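Local coordinates for protein putative laminarinase (Phanerochaete chrysosporium, PDB 2W39) that probably hydrolyses beta-glucans such as laminarin and lichenin, as a secreted fungal glycoside hydrolase of family 16 with a beta-sandwich fold, at residues A[4-9]-A[78-83]; A[86-91]-A[290-295]. All coordinates share one frame; numbering follows the deposited sequence.

Interaction 1: residues A[4-9]-A[78-83]; sequences HLEDNW and KTYTTH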
loop_
_atom_site.group_PDB
_atom_site.type_symbol
_atom_site.label_atom_id
_atom_site.label_comp_id
_atom_site.label_asym_id
_atom_site.label_seq_id
_atom_site.Cartn_x
_atom_site.Cartn_y
_atom_site.Cartn_z
ATOM N N HIS A 4 17.929 4.314 -12.865
ATOM C CA HIS A 4 18.958 4.751 -11.928
ATOM C C HIS A 4 18.315 5.419 -10.735
ATOM O O HIS A 4 17.241 6.026 -10.829
ATOM C CB HIS A 4 19.964 5.684 -12.618
ATOM C CG HIS A 4 20.661 5.014 -13.747
ATOM N ND1 HIS A 4 20.211 5.071 -15.049
ATOM C CD2 HIS A 4 21.717 4.167 -13.749
ATOM C CE1 HIS A 4 20.999 4.329 -15.816
ATOM N NE2 HIS A 4 21.923 3.776 -15.051
ATOM N N LEU A 5 18.996 5.349 -9.604
ATOM C CA LEU A 5 18.442 5.838 -8.353
ATOM C C LEU A 5 18.043 7.299 -8.448
ATOM O O LEU A 5 18.813 8.139 -8.941
ATOM C CB LEU A 5 19.474 5.641 -7.248
ATOM C CG LEU A 5 19.013 5.801 -5.816
ATOM C CD1 LEU A 5 17.915 4.769 -5.455
ATOM C CD2 LEU A 5 20.232 5.663 -4.908
ATOM N N GLU A 6 16.842 7.590 -7.960
ATOM C CA GLU A 6 16.272 8.935 -7.912
ATOM C C GLU A 6 16.091 9.394 -6.458
ATOM O O GLU A 6 16.319 10.560 -6.142
ATOM C CB GLU A 6 14.936 8.941 -8.684
ATOM C CG GLU A 6 14.133 10.222 -8.654
ATOM C CD GLU A 6 14.828 11.405 -9.291
ATOM O OE1 GLU A 6 15.775 11.239 -10.076
ATOM O OE2 GLU A 6 14.387 12.539 -9.013
ATOM N N ASP A 7 15.644 8.485 -5.593
ATOM C CA ASP A 7 15.441 8.757 -4.169
ATOM C C ASP A 7 15.768 7.521 -3.374
ATOM O O ASP A 7 15.397 6.414 -3.750
ATOM C CB ASP A 7 13.993 9.159 -3.885
ATOM C CG ASP A 7 13.621 10.467 -4.531
ATOM O OD1 ASP A 7 14.064 11.527 -4.029
ATOM O OD2 ASP A 7 12.891 10.452 -5.546
ATOM N N ASN A 8 16.452 7.725 -2.261
ATOM C CA ASN A 8 16.816 6.658 -1.374
ATOM C C ASN A 8 16.348 7.044 0.015
ATOM O O ASN A 8 16.983 7.884 0.668
ATOM C CB ASN A 8 18.338 6.466 -1.382
ATOM C CG ASN A 8 18.772 5.279 -0.555
ATOM O OD1 ASN A 8 17.950 4.451 -0.156
ATOM N ND2 ASN A 8 20.065 5.197 -0.265
ATOM N N TRP A 9 15.242 6.452 0.464
ATOM C CA TRP A 9 14.667 6.830 1.739
ATOM C C TRP A 9 14.832 5.737 2.777
ATOM O O TRP A 9 14.295 4.636 2.624
ATOM C CB TRP A 9 13.198 7.177 1.558
ATOM C CG TRP A 9 12.904 8.275 0.562
ATOM C CD1 TRP A 9 13.525 9.488 0.446
ATOM C CD2 TRP A 9 11.867 8.260 -0.424
ATOM N NE1 TRP A 9 12.932 10.221 -0.560
ATOM C CE2 TRP A 9 11.905 9.494 -1.101
ATOM C CE3 TRP A 9 10.926 7.301 -0.817
ATOM C CZ2 TRP A 9 11.022 9.808 -2.135
ATOM C CZ3 TRP A 9 10.041 7.618 -1.829
ATOM C CH2 TRP A 9 10.102 8.860 -2.487
ATOM N N LYS A 78 7.734 14.538 -3.560
ATOM C CA LYS A 78 7.897 14.403 -4.991
ATOM C C LYS A 78 6.794 13.581 -5.630
ATOM O O LYS A 78 6.130 12.759 -4.972
ATOM C CB LYS A 78 9.244 13.775 -5.295
ATOM C CG LYS A 78 10.363 14.764 -5.030
ATOM C CD LYS A 78 11.720 14.124 -5.101
ATOM C CE LYS A 78 12.100 13.744 -6.500
ATOM N NZ LYS A 78 13.541 13.339 -6.514
ATOM N N THR A 79 6.602 13.811 -6.926
ATOM C CA THR A 79 5.694 13.015 -7.735
ATOM C C THR A 79 6.485 12.308 -8.840
ATOM O O THR A 79 7.613 12.703 -9.159
ATOM C CB THR A 79 4.588 13.871 -8.359
ATOM O OG1 THR A 79 5.228 14.832 -9.191
ATOM C CG2 THR A 79 3.750 14.556 -7.307
ATOM N N TYR A 80 5.866 11.292 -9.439
ATOM C CA TYR A 80 6.536 10.353 -10.333
ATOM C C TYR A 80 5.622 9.964 -11.474
ATOM O O TYR A 80 4.412 9.837 -11.305
ATOM C CB TYR A 80 6.984 9.077 -9.567
ATOM C CG TYR A 80 7.864 9.421 -8.393
ATOM C CD1 TYR A 80 9.229 9.649 -8.571
ATOM C CD2 TYR A 80 7.325 9.590 -7.118
ATOM C CE1 TYR A 80 10.036 10.033 -7.520
ATOM C CE2 TYR A 80 8.122 9.972 -6.057
ATOM C CZ TYR A 80 9.481 10.179 -6.253
ATOM O OH TYR A 80 10.267 10.553 -5.187
ATOM N N THR A 81 6.226 9.740 -12.640
ATOM C CA THR A 81 5.504 9.227 -13.810
ATOM C C THR A 81 6.107 7.854 -14.158
ATOM O O THR A 81 5.748 6.861 -13.517
ATOM C CB THR A 81 5.496 10.225 -14.985
ATOM O OG1 THR A 81 6.846 10.542 -15.349
ATOM C CG2 THR A 81 4.735 11.507 -14.588
ATOM N N THR A 82 7.010 7.792 -15.138
ATOM C CA THR A 82 7.723 6.554 -15.435
ATOM C C THR A 82 8.826 6.356 -14.394
ATOM O O THR A 82 9.720 7.201 -14.235
ATOM C CB THR A 82 8.274 6.590 -16.851
ATOM O OG1 THR A 82 7.157 6.570 -17.741
ATOM C CG2 THR A 82 9.181 5.401 -17.129
ATOM N N HIS A 83 8.730 5.264 -13.629
ATOM C CA HIS A 83 9.645 5.049 -12.525
ATOM C C HIS A 83 9.502 3.629 -12.017
ATOM O O HIS A 83 8.567 2.909 -12.401
ATOM C CB HIS A 83 9.371 6.033 -11.371
ATOM C CG HIS A 83 8.105 5.762 -10.610
ATOM N ND1 HIS A 83 6.850 5.951 -11.150
ATOM C CD2 HIS A 83 7.905 5.377 -9.327
ATOM C CE1 HIS A 83 5.936 5.672 -10.231
ATOM N NE2 HIS A 83 6.550 5.315 -9.115
#

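Interaction 2: residues A[86-91]-A[290-295]; sequences VFDVRH and DIASVR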
loop_
_atom_site.group_PDB
_atom_site.type_symbol
_atom_site.label_atom_id
_atom_site.label_comp_id
_atom_site.label_asym_id
_atom_site.label_seq_id
_atom_site.Cartn_x
_atom_site.Cartn_y
_atom_site.Cartn_z
ATOM N N VAL A 86 10.630 0.640 -5.008
ATOM C CA VAL A 86 10.940 -0.608 -4.318
ATOM C C VAL A 86 10.785 -0.394 -2.818
ATOM O O VAL A 86 11.415 0.500 -2.248
ATOM C CB VAL A 86 12.374 -1.101 -4.620
ATOM C CG1 VAL A 86 12.611 -2.454 -3.956
ATOM C CG2 VAL A 86 12.594 -1.191 -6.138
ATOM N N PHE A 87 9.977 -1.239 -2.188
ATOM C CA PHE A 87 9.633 -1.168 -0.769
ATOM C C PHE A 87 10.193 -2.401 -0.074
ATOM O O PHE A 87 9.790 -3.518 -0.392
ATOM C CB PHE A 87 8.094 -1.147 -0.573
ATOM C CG PHE A 87 7.378 -0.004 -1.257
ATOM C CD1 PHE A 87 6.892 1.070 -0.519
ATOM C CD2 PHE A 87 7.178 -0.012 -2.631
ATOM C CE1 PHE A 87 6.218 2.122 -1.151
ATOM C CE2 PHE A 87 6.513 1.051 -3.269
ATOM C CZ PHE A 87 6.045 2.119 -2.535
ATOM N N ASP A 88 11.122 -2.186 0.852
ATOM C CA ASP A 88 11.709 -3.271 1.656
ATOM C C ASP A 88 10.990 -3.215 2.998
ATOM O O ASP A 88 11.244 -2.308 3.798
ATOM C CB ASP A 88 13.227 -3.081 1.785
ATOM C CG ASP A 88 13.904 -4.178 2.571
ATOM O OD1 ASP A 88 13.222 -5.045 3.134
ATOM O OD2 ASP A 88 15.147 -4.151 2.631
ATOM N N VAL A 89 10.060 -4.144 3.209
ATOM C CA VAL A 89 9.092 -4.048 4.302
ATOM C C VAL A 89 9.272 -5.228 5.256
ATOM O O VAL A 89 9.094 -6.379 4.869
ATOM C CB VAL A 89 7.656 -4.053 3.759
ATOM C CG1 VAL A 89 6.666 -3.942 4.913
ATOM C CG2 VAL A 89 7.440 -2.910 2.742
ATOM N N ARG A 90 9.634 -4.928 6.498
ATOM C CA ARG A 90 9.824 -5.953 7.529
ATOM C C ARG A 90 8.486 -6.415 8.117
ATOM O O ARG A 90 8.359 -7.570 8.521
ATOM C CB ARG A 90 10.728 -5.438 8.655
ATOM C CG ARG A 90 12.101 -4.995 8.167
ATOM C CD ARG A 90 13.024 -4.741 9.366
ATOM N NE ARG A 90 14.322 -4.174 8.991
ATOM C CZ ARG A 90 14.652 -2.891 9.087
ATOM N NH1 ARG A 90 13.782 -1.983 9.503
ATOM N NH2 ARG A 90 15.876 -2.510 8.745
ATOM N N HIS A 91 7.517 -5.502 8.221
ATOM C CA HIS A 91 6.262 -5.757 8.924
ATOM C C HIS A 91 5.213 -4.818 8.344
ATOM O O HIS A 91 5.517 -3.663 8.033
ATOM C CB HIS A 91 6.450 -5.466 10.419
ATOM C CG HIS A 91 5.376 -6.011 11.315
ATOM N ND1 HIS A 91 4.213 -5.322 11.602
ATOM C CD2 HIS A 91 5.323 -7.158 12.036
ATOM C CE1 HIS A 91 3.495 -6.026 12.465
ATOM N NE2 HIS A 91 4.143 -7.145 12.738
ATOM N N ASP A 290 6.865 -1.590 9.561
ATOM C CA ASP A 290 8.303 -1.455 9.836
ATOM C C ASP A 290 8.950 -1.550 8.466
ATOM O O ASP A 290 8.903 -2.616 7.823
ATOM C CB ASP A 290 8.784 -2.559 10.796
ATOM C CG ASP A 290 10.287 -2.533 11.039
ATOM O OD1 ASP A 290 11.037 -1.941 10.252
ATOM O OD2 ASP A 290 10.728 -3.157 12.038
ATOM N N ILE A 291 9.479 -0.424 7.998
ATOM C CA ILE A 291 10.008 -0.303 6.646
ATOM C C ILE A 291 11.514 -0.066 6.732
ATOM O O ILE A 291 11.975 0.837 7.453
ATOM C CB ILE A 291 9.279 0.827 5.904
ATOM C CG1 ILE A 291 7.823 0.388 5.654
ATOM C CG2 ILE A 291 9.985 1.167 4.588
ATOM C CD1 ILE A 291 6.860 1.517 5.314
ATOM N N ALA A 292 12.272 -0.909 6.035
ATOM C CA ALA A 292 13.728 -0.799 5.989
ATOM C C ALA A 292 14.184 0.271 4.996
ATOM O O ALA A 292 15.169 0.985 5.255
ATOM C CB ALA A 292 14.352 -2.162 5.633
ATOM N N SER A 293 13.494 0.375 3.857
ATOM C CA SER A 293 13.825 1.385 2.858
ATOM C C SER A 293 12.704 1.478 1.847
ATOM O O SER A 293 11.956 0.503 1.614
ATOM C CB SER A 293 15.133 1.053 2.124
ATOM O OG SER A 293 15.042 -0.189 1.455
ATOM N N VAL A 294 12.615 2.649 1.221
ATOM C CA VAL A 294 11.845 2.826 -0.012
ATOM C C VAL A 294 12.782 3.535 -0.977
ATOM O O VAL A 294 13.355 4.569 -0.620
ATOM C CB VAL A 294 10.538 3.615 0.187
ATOM C CG1 VAL A 294 9.843 3.849 -1.155
ATOM C CG2 VAL A 294 9.599 2.875 1.150
ATOM N N ARG A 295 12.973 2.965 -2.167
ATOM C CA ARG A 295 13.866 3.533 -3.160
ATOM C C ARG A 295 13.098 3.732 -4.442
ATOM O O ARG A 295 12.299 2.886 -4.847
ATOM C CB ARG A 295 15.067 2.618 -3.395
ATOM C CG ARG A 295 15.925 2.503 -2.129
ATOM C CD ARG A 295 17.224 1.744 -2.306
ATOM N NE ARG A 295 17.977 1.756 -1.040
ATOM C CZ ARG A 295 18.139 0.707 -0.231
ATOM N NH1 ARG A 295 17.635 -0.478 -0.544
ATOM N NH2 ARG A 295 18.823 0.843 0.901
HETATM O O HOH W 1 13.830 -0.515 -0.957
HETATM O O HOH W 2 16.648 -1.917 2.599
#

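Interaction 1: residues A[4-9]-A[78-83]
D7 OD2 is gripped by two donors from the loop 78-83: the hydroxyl of Y80, with OH 2.7 Å from OD2, and the ammonium of K78. The contact lies at one end of the GH16 beta sandwich, where strand 2-9 of one sheet meets the loop that leaves strand 69-76 of the other. E6 and D7 form a classic beta bulge, both facing V296 on the neighbouring strand, and the bulge lets two consecutive acidic side chains point toward the same loop. K78 is suited to serve both. Its chain bends at chi3 (70°), which sets CE off the extended line, and NZ stands 3.1 Å from D7 OD1 and as far from OD2, on the syn side of each oxygen. The same nitrogen lies 2.8 Å from E6 OE2, which it meets on the anti side, completing a salt-bridge network in which one ammonium is shared by two carboxylates.

Y80 comes to D7 differently. Its OH approaches OD2 from above the carboxylate plane, 62° out of it, and ring and carboxylate stand almost perpendicular, 85° apart. Two donors on OD2 would be expected to stabilise the charged form of D7. Tyrosine suits a place between the two sheets: the buried residue packs its side chain against V296 and I247 while its hydroxyl reaches the acid. W9, which also packs on these two residues, meets Y80 tip to tip, the hydroxyl OH lying at the indole edge, near its plane, 3.2 Å from W9 CH2. Over one face of the indole, D7 CB sits 3.3 Å above the ring plane, offset toward its rim.

Interaction 2: residues A[86-91]-A[290-295]
V86 pairs with R295 through two backbone bonds, V86 N to R295 O (2.8 Å) and R295 N to V86 O. F87 turns to the other face, beside V294 and pointing the same way; V294 CG1 makes a CH-pi contact over its ring, 4.3 Å from the centroid, while V294 CG2 touches CD1. D88 shares its face with S293, whose OG holds two waters: one donates to V86 O, the other to D88 OD2. D88 OD1 instead forms a salt bridge with R203.

The pairing is antiparallel, within one sheet of the GH16 sandwich, and classic beta bulges interrupt it twice: A292 and S293 both face D88, then R90 and H91 both face D290. Between them V89 and I291 form a non-hydrogen-bonded pair on the same buried face as F87 and V294.

At R90 the chain turns a corner, and the long side chain, extended from CG to NE, reaches back over A292. The small methyl suits this spot, with CB 3.4 Å above the centre of the guanidinium. R90 NH1 forms a salt bridge with D290, meeting the syn lone pair of OD1 at 2.8 Å, the acid lying at the guanidinium edge. D290 O accepts from both R90 N and H91 N, and H91 O takes D290 N at 2.9 Å.

In the fold
From the N terminus, strand 2-9 enters first, and interaction 1 closes an excursion of 68 residues, which visits both sheets and ends with strand 69-76 and the start of the loop after it. Strand 83-89 follows directly, so interaction 2 opens only after interaction 1 has closed: the two are in series, neither nested nor crossed. The second spans almost all the rest of the chain, since residues 290-295 belong to the last strand, 288-297. That strand lies between 2-9 and 83-89, and the contacts meet on it: W9 N probably donates a hydrogen bond to V294 O, and R295 NE to N8 OD1. Together they join both chain ends to one sheet, and interaction 1 ties strand 2-9 to the connection leaving the other.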